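Local coordinates for response regulator CheY-like protein (Mesorhizobium loti, PDB 3SNK) that forms the N-terminal, CheY-like receiver-type domain of a longer pilus assembly protein that, judged by its family, probably binds and hydrolyses ATP, at residues A[65-69]-A[70-74]; A[79-82]-A[83-86]; A[103-107]-A[108-112]. All blocks are in the same frame, centred on the assembly; numbering follows the deposited sequence. Where two conformers were deposited one is given.

Contact 1 of 3, residues A[65-69]-A[70-74]; sequences LDLGG and GDLLG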
loop_
_atom_site.group_PDB
_atom_site.type_symbol
_atom_site.label_atom_id
_atom_site.label_comp_id
_atom_site.label_asym_id
_atom_site.label_seq_id
_atom_site.Cartn_x
_atom_site.Cartn_y
_atom_site.Cartn_z
ATOM N N LEU A 65 -0.491 -0.875 0.404
ATOM C CA LEU A 65 -0.796 -1.605 1.617
ATOM C C LEU A 65 -1.775 -2.739 1.312
ATOM O O LEU A 65 -2.904 -2.509 0.890
ATOM C CB LEU A 65 -1.320 -0.646 2.707
ATOM C CG LEU A 65 -1.733 -1.250 4.054
ATOM C CD1 LEU A 65 -0.534 -1.873 4.794
ATOM C CD2 LEU A 65 -2.407 -0.203 4.912
ATOM N N ASP A 66 -1.286 -3.971 1.472
ATOM C CA ASP A 66 -2.111 -5.163 1.299
ATOM C C ASP A 66 -2.752 -5.487 2.636
ATOM O O ASP A 66 -2.084 -6.001 3.531
ATOM C CB ASP A 66 -1.281 -6.355 0.785
ATOM C CG ASP A 66 -2.039 -7.669 0.632
ATOM O OD1 ASP A 66 -3.299 -7.636 0.613
ATOM O OD2 ASP A 66 -1.369 -8.729 0.458
ATOM N N LEU A 67 -4.038 -5.167 2.765
ATOM C CA LEU A 67 -4.829 -5.383 3.973
ATOM C C LEU A 67 -5.348 -6.821 4.083
ATOM O O LEU A 67 -5.665 -7.267 5.187
ATOM C CB LEU A 67 -6.003 -4.397 3.993
ATOM C CG LEU A 67 -5.603 -2.935 4.149
ATOM C CD1 LEU A 67 -6.678 -2.039 3.655
ATOM C CD2 LEU A 67 -5.262 -2.630 5.608
ATOM N N GLY A 68 -5.434 -7.524 2.952
ATOM C CA GLY A 68 -5.941 -8.899 2.884
ATOM C C GLY A 68 -7.379 -8.952 3.355
ATOM O O GLY A 68 -8.214 -8.169 2.880
ATOM N N GLY A 69 -7.634 -9.794 4.361
ATOM C CA GLY A 69 -8.933 -9.895 5.019
ATOM C C GLY A 69 -9.303 -8.677 5.870
ATOM O O GLY A 69 -10.423 -8.599 6.382
ATOM N N GLY A 70 -8.365 -7.729 6.024
ATOM C CA GLY A 70 -8.573 -6.490 6.776
ATOM C C GLY A 70 -8.240 -6.543 8.255
ATOM O O GLY A 70 -8.762 -5.740 9.030
ATOM N N ASP A 71 -7.349 -7.472 8.649
ATOM C CA ASP A 71 -6.911 -7.670 10.031
ATOM C C ASP A 71 -6.265 -6.382 10.597
ATOM O O ASP A 71 -6.558 -6.003 11.730
ATOM C CB ASP A 71 -5.919 -8.860 10.128
ATOM C CG ASP A 71 -6.315 -10.130 9.367
ATOM O OD1 ASP A 71 -6.219 -10.132 8.098
ATOM O OD2 ASP A 71 -6.641 -11.147 10.037
ATOM N N LEU A 72 -5.429 -5.701 9.789
ATOM C CA LEU A 72 -4.723 -4.476 10.163
ATOM C C LEU A 72 -5.685 -3.306 10.478
ATOM O O LEU A 72 -5.363 -2.498 11.329
ATOM C CB LEU A 72 -3.733 -4.073 9.059
ATOM C CG LEU A 72 -2.668 -3.034 9.434
ATOM C CD1 LEU A 72 -1.591 -3.641 10.317
ATOM C CD2 LEU A 72 -2.028 -2.448 8.197
ATOM N N LEU A 73 -6.874 -3.256 9.858
ATOM C CA LEU A 73 -7.863 -2.193 10.067
ATOM C C LEU A 73 -8.480 -2.218 11.458
ATOM O O LEU A 73 -9.073 -1.220 11.881
ATOM C CB LEU A 73 -8.974 -2.274 9.013
ATOM C CG LEU A 73 -8.540 -2.103 7.563
ATOM C CD1 LEU A 73 -9.593 -2.648 6.631
ATOM C CD2 LEU A 73 -8.207 -0.630 7.222
ATOM N N GLY A 74 -8.346 -3.347 12.152
ATOM C CA GLY A 74 -8.824 -3.499 13.520
ATOM C C GLY A 74 -7.773 -3.165 14.563
ATOM O O GLY A 74 -8.043 -3.268 15.758
HETATM O O HOH W 1 -4.295 -7.015 7.431
#

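Contact 2 of 3, residues A[79-82]-A[83-86]; sequences VEAR and ALWA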
loop_
_atom_site.group_PDB
_atom_site.type_symbol
_atom_site.label_atom_id
_atom_site.label_comp_id
_atom_site.label_asym_id
_atom_site.label_seq_id
_atom_site.Cartn_x
_atom_site.Cartn_y
_atom_site.Cartn_z
ATOM N N VAL A 79 -5.198 4.537 11.914
ATOM C CA VAL A 79 -5.420 5.800 11.192
ATOM C C VAL A 79 -4.346 6.822 11.580
ATOM O O VAL A 79 -3.889 7.584 10.705
ATOM C CB VAL A 79 -6.861 6.342 11.371
ATOM C CG1 VAL A 79 -7.038 7.695 10.686
ATOM C CG2 VAL A 79 -7.879 5.321 10.818
ATOM N N GLU A 80 -3.904 6.781 12.853
ATOM C CA GLU A 80 -2.842 7.646 13.373
ATOM C C GLU A 80 -1.516 7.227 12.772
ATOM O O GLU A 80 -0.715 8.099 12.449
ATOM C CB GLU A 80 -2.754 7.607 14.908
ATOM C CG GLU A 80 -3.931 8.226 15.640
ATOM C CD GLU A 80 -5.101 7.297 15.913
ATOM O OE1 GLU A 80 -5.188 6.216 15.284
ATOM O OE2 GLU A 80 -5.961 7.680 16.736
ATOM N N ALA A 81 -1.288 5.902 12.602
ATOM C CA ALA A 81 -0.063 5.391 11.976
ATOM C C ALA A 81 -0.006 5.811 10.500
ATOM O O ALA A 81 1.086 6.071 9.995
ATOM C CB ALA A 81 0.051 3.874 12.118
ATOM N N ARG A 82 -1.158 5.928 9.817
ATOM C CA ARG A 82 -1.175 6.382 8.421
ATOM C C ARG A 82 -0.568 7.792 8.354
ATOM O O ARG A 82 0.172 8.095 7.418
ATOM C CB ARG A 82 -2.598 6.357 7.832
ATOM C CG ARG A 82 -2.677 6.557 6.316
ATOM C CD ARG A 82 -2.763 8.031 5.896
ATOM N NE ARG A 82 -3.101 8.163 4.481
ATOM C CZ ARG A 82 -2.233 8.457 3.515
ATOM N NH1 ARG A 82 -0.968 8.726 3.808
ATOM N NH2 ARG A 82 -2.631 8.503 2.249
ATOM N N ALA A 83 -0.869 8.650 9.363
ATOM C CA ALA A 83 -0.343 10.034 9.438
ATOM C C ALA A 83 1.176 10.074 9.574
ATOM O O ALA A 83 1.756 11.121 9.320
ATOM C CB ALA A 83 -1.001 10.801 10.577
ATOM N N LEU A 84 1.838 8.965 9.964
ATOM C CA LEU A 84 3.307 8.901 10.036
ATOM C C LEU A 84 3.909 9.024 8.627
ATOM O O LEU A 84 5.031 9.526 8.459
ATOM C CB LEU A 84 3.796 7.580 10.691
ATOM C CG LEU A 84 3.490 7.376 12.183
ATOM C CD1 LEU A 84 3.782 5.937 12.598
ATOM C CD2 LEU A 84 4.285 8.350 13.069
ATOM N N TRP A 85 3.144 8.559 7.627
ATOM C CA TRP A 85 3.477 8.566 6.198
ATOM C C TRP A 85 3.095 9.897 5.542
ATOM O O TRP A 85 3.291 10.063 4.345
ATOM C CB TRP A 85 2.761 7.402 5.493
ATOM C CG TRP A 85 3.247 6.065 5.941
ATOM C CD1 TRP A 85 2.799 5.345 7.015
ATOM C CD2 TRP A 85 4.434 5.406 5.487
ATOM N NE1 TRP A 85 3.555 4.210 7.169
ATOM C CE2 TRP A 85 4.565 4.218 6.236
ATOM C CE3 TRP A 85 5.369 5.677 4.471
ATOM C CZ2 TRP A 85 5.612 3.317 6.025
ATOM C CZ3 TRP A 85 6.382 4.764 4.235
ATOM C CH2 TRP A 85 6.503 3.606 5.011
ATOM N N ALA A 86 2.570 10.850 6.328
ATOM C CA ALA A 86 2.151 12.185 5.908
ATOM C C ALA A 86 1.202 12.067 4.701
ATOM O O ALA A 86 0.325 11.203 4.740
ATOM C CB ALA A 86 3.371 13.077 5.620
#

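Contact 3 of 3, residues A[103-107]-A[108-112]; sequences RVLVR and MNASD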
loop_
_atom_site.group_PDB
_atom_site.type_symbol
_atom_site.label_atom_id
_atom_site.label_comp_id
_atom_site.label_asym_id
_atom_site.label_seq_id
_atom_site.Cartn_x
_atom_site.Cartn_y
_atom_site.Cartn_z
ATOM N N ARG A 103 -15.191 1.909 6.993
ATOM C CA ARG A 103 -15.125 3.152 7.758
ATOM C C ARG A 103 -13.681 3.526 8.109
ATOM O O ARG A 103 -13.301 4.692 7.981
ATOM C CB ARG A 103 -15.924 3.022 9.053
ATOM C CG ARG A 103 -17.347 3.478 8.945
ATOM C CD ARG A 103 -17.671 4.584 9.928
ATOM N NE ARG A 103 -19.003 5.123 9.659
ATOM C CZ ARG A 103 -19.260 6.371 9.279
ATOM N NH1 ARG A 103 -18.272 7.256 9.167
ATOM N NH2 ARG A 103 -20.508 6.753 9.037
ATOM N N VAL A 104 -12.888 2.531 8.568
ATOM C CA VAL A 104 -11.480 2.701 8.927
ATOM C C VAL A 104 -10.722 2.999 7.657
ATOM O O VAL A 104 -9.928 3.938 7.652
ATOM C CB VAL A 104 -10.874 1.483 9.683
ATOM C CG1 VAL A 104 -9.412 1.734 10.028
ATOM C CG2 VAL A 104 -11.671 1.156 10.943
ATOM N N LEU A 105 -10.978 2.207 6.574
ATOM C CA LEU A 105 -10.340 2.397 5.274
ATOM C C LEU A 105 -10.614 3.823 4.736
ATOM O O LEU A 105 -9.702 4.465 4.233
ATOM C CB LEU A 105 -10.749 1.318 4.240
ATOM C CG LEU A 105 -10.035 1.386 2.875
ATOM C CD1 LEU A 105 -8.517 1.309 3.018
ATOM C CD2 LEU A 105 -10.519 0.314 1.947
ATOM N N VAL A 106 -11.846 4.321 4.878
ATOM C CA VAL A 106 -12.196 5.674 4.465
ATOM C C VAL A 106 -11.309 6.679 5.237
ATOM O O VAL A 106 -10.728 7.557 4.611
ATOM C CB VAL A 106 -13.704 6.006 4.600
ATOM C CG1 VAL A 106 -13.947 7.511 4.491
ATOM C CG2 VAL A 106 -14.526 5.263 3.558
ATOM N N ARG A 107 -11.161 6.503 6.563
ATOM C CA ARG A 107 -10.366 7.404 7.393
ATOM C C ARG A 107 -8.886 7.332 7.054
ATOM O O ARG A 107 -8.173 8.299 7.287
ATOM C CB ARG A 107 -10.565 7.121 8.883
ATOM C CG ARG A 107 -11.962 7.445 9.372
ATOM C CD ARG A 107 -11.989 7.623 10.878
ATOM N NE ARG A 107 -11.668 6.391 11.596
ATOM C CZ ARG A 107 -12.563 5.475 11.950
ATOM N NH1 ARG A 107 -13.847 5.639 11.648
ATOM N NH2 ARG A 107 -12.183 4.388 12.609
HETATM N N MSE A 108 -8.425 6.196 6.520
HETATM C CA MSE A 108 -7.036 6.024 6.108
HETATM C C MSE A 108 -6.713 6.767 4.818
HETATM O O MSE A 108 -5.550 6.853 4.460
HETATM C CB MSE A 108 -6.656 4.552 6.015
HETATM C CG MSE A 108 -6.347 4.005 7.403
HETATM SE SE MSE A 108 -6.026 2.196 7.119
HETATM C CE MSE A 108 -4.086 2.405 6.755
ATOM N N ASN A 109 -7.713 7.330 4.136
ATOM C CA ASN A 109 -7.497 8.233 3.017
ATOM C C ASN A 109 -6.553 7.632 1.935
ATOM O O ASN A 109 -5.492 8.196 1.599
ATOM C CB ASN A 109 -6.939 9.589 3.571
ATOM C CG ASN A 109 -6.934 10.705 2.568
ATOM O OD1 ASN A 109 -7.488 10.602 1.479
ATOM N ND2 ASN A 109 -6.337 11.819 2.923
ATOM N N ALA A 110 -6.967 6.479 1.401
ATOM C CA ALA A 110 -6.285 5.811 0.309
ATOM C C ALA A 110 -6.776 6.406 -0.998
ATOM O O ALA A 110 -7.943 6.783 -1.092
ATOM C CB ALA A 110 -6.549 4.312 0.365
ATOM N N SER A 111 -5.894 6.546 -1.999
ATOM C CA SER A 111 -6.304 7.112 -3.291
ATOM C C SER A 111 -7.012 6.055 -4.107
ATOM O O SER A 111 -7.957 6.367 -4.837
ATOM C CB SER A 111 -5.102 7.645 -4.060
ATOM O OG SER A 111 -4.252 6.594 -4.493
ATOM N N ASP A 112 -6.577 4.784 -3.961
ATOM C CA ASP A 112 -7.184 3.699 -4.703
ATOM C C ASP A 112 -7.504 2.499 -3.796
ATOM O O ASP A 112 -6.736 2.177 -2.901
ATOM C CB ASP A 112 -6.268 3.271 -5.877
ATOM C CG ASP A 112 -5.855 4.405 -6.823
ATOM O OD1 ASP A 112 -6.629 4.721 -7.745
ATOM O OD2 ASP A 112 -4.747 4.965 -6.639
HETATM O O HOH W 2 -9.508 5.365 1.844
#

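Contact 1 of 3, residues A[65-69]-A[70-74]
Leu67 and Leu73 cross at about a right angle, one methyl of Leu67, CD2, resting 3.9 Å from CG of Leu73 while its other methyl, CD1, is turned to Leu73 CD2. The same CD2 also meets Leu72 at its CB, so this branch fits into the start of the 3-10 turn 72-74. Leu72 carries its own branch onward: with CG anti to the backbone N (chi1 -165°), its CD2 reaches back along the strand and comes 3.8 Å from CD1 of Leu65. The end of strand 62-68 and the turn after it thus share one leucine cluster, which also touches Met108 and, through Leu73, Val104 of helix 99-107.

At the polar edge the chain reverses through a type II' beta turn closed by Gly70 N donating to Leu67 O at 2.9 Å. Gly68 takes the positive-phi position of this turn, and a side chain on Gly70 would run into Gly69 O. Leu67 O also accepts a bond from a water at 2.6 Å, and that water receives Leu72 N at 2.9 Å, tying the strand end to the next turn.

Asp66, on the strand beside this turn, holds Gly68 N weakly through OD1, whereas OD2 is bound by Ser21 and pairs with Lys116. Its place at the end of the third strand, near that lysine, is consistent with the phospho-acceptor aspartate of CheY-like receivers. The chemistry therefore divides: leucines fix the turn on its inner side, while glycines and one bridging water shape the loop beside Asp66.

Contact 2 of 3, residues A[79-82]-A[83-86]
Backbone bonds carry most of the union between Ala81, Arg82 and the residues that follow. Leu84 N donates to Ala81 O at 3.0 Å and Trp85 N to Arg82 O at 3.0 Å, both three residues back as in a 3-10 turn. Ala83 N is held loosely by two weak bonds, to Val79 O and Glu80 O.

Apolar and edge contacts lie on the same turns. Leu84 CB comes 3.2 Å from Ala81 O, and Leu84 CD1 lies 4.3 Å from Ala81 CB. The Trp85 indole turns an edge to the backbone: Arg82 O lies in its plane, and CD1 comes 3.5 Å from Ala81 O. With CG beside the backbone N (chi1 -66°), the ring lies against the helix end while its NE1 donates to Phe50 O and its face stacks on Phe50. With an alanine in place of Trp85, Phe50 O would probably be left without its indole N-H and a gap would be likely to open against the Phe50 ring.

The guanidinium belongs to Arg82, deposited in two conformers. In the one described, its chain bends at chi2; NE probably bonds to Met108 O and NH2 to Asn109 O, NH2 also to Val88 O. NH1 comes 2.9 Å from Ala86 O, at an angle too poor for a bond.

The helix end is thus pinned between two parts of the fold, the guanidinium meeting the loop after helix 99-107, and Trp85 packing beside Phe20 of strand 15-20 and the prolines Pro54 and Pro60.

Contact 3 of 3, residues A[103-107]-A[108-112]
Val104 meets Met108, modelled as selenomethionine, in both backbone and side chain. Its O accepts Met108 N at 2.9 Å, a regular helical bond. Its CG1 lies alongside the selenium at 4.5 Å, and Met108 CG rests 3.6 Å from Val104 O. The Met108 chain then bends at chi3 (88°), which sends its methyl inward, away from this helix.

Leu105 O is shared more widely. Met108 N, already bonded to Val104 O, makes a second, weak bond to it, and Met108 CB comes within 3.5 Å of the same Leu105 O. A water donates to this oxygen at 2.6 Å while accepting Ala110 N at 2.8 Å; the bridge satisfies the first amide beyond the positive-phi residue Asn109. At the other end of Leu105, CD1 approaches Ala110 CB at 4.5 Å.

Val106 O takes Asn109 N at 3.1 Å, a bond to the third residue on as the chain leaves the helix with phi 53°. Arg107, by contrast, folds its guanidinium back along the helix, one face lying over Arg103 O and Val104 CA near the rim.

This exit delivers the chain to edge strand 112-115. Val104 and Met108 face helix 78-82 through Ile78, Leu105 packs on Ala92 of strand 90-94 and on Trp113, and Ala110 touches Leu90 and Ala92.

The three contacts come in series along the chain, at the end of strand 62-68, at the end of helix 78-82 and at the end of helix 99-107, around the five-stranded parallel sheet of order 2-1-3-4-5 that marks the receiver fold. Contacts 1 and 2 have centres 15 Å apart and nearest atoms about 7 Å apart, without touching. Contact 3 joins them, its centre 12 Å from contact 1 and 11 Å from contact 2: Met108 puts its selenium 3.6 Å from Leu73 CD2, while its CG packs against Val79 CG2. The end of helix 99-107 and the loop after it thus join the central strand's exit to helix 78-82, aided by probable Arg82 bonds.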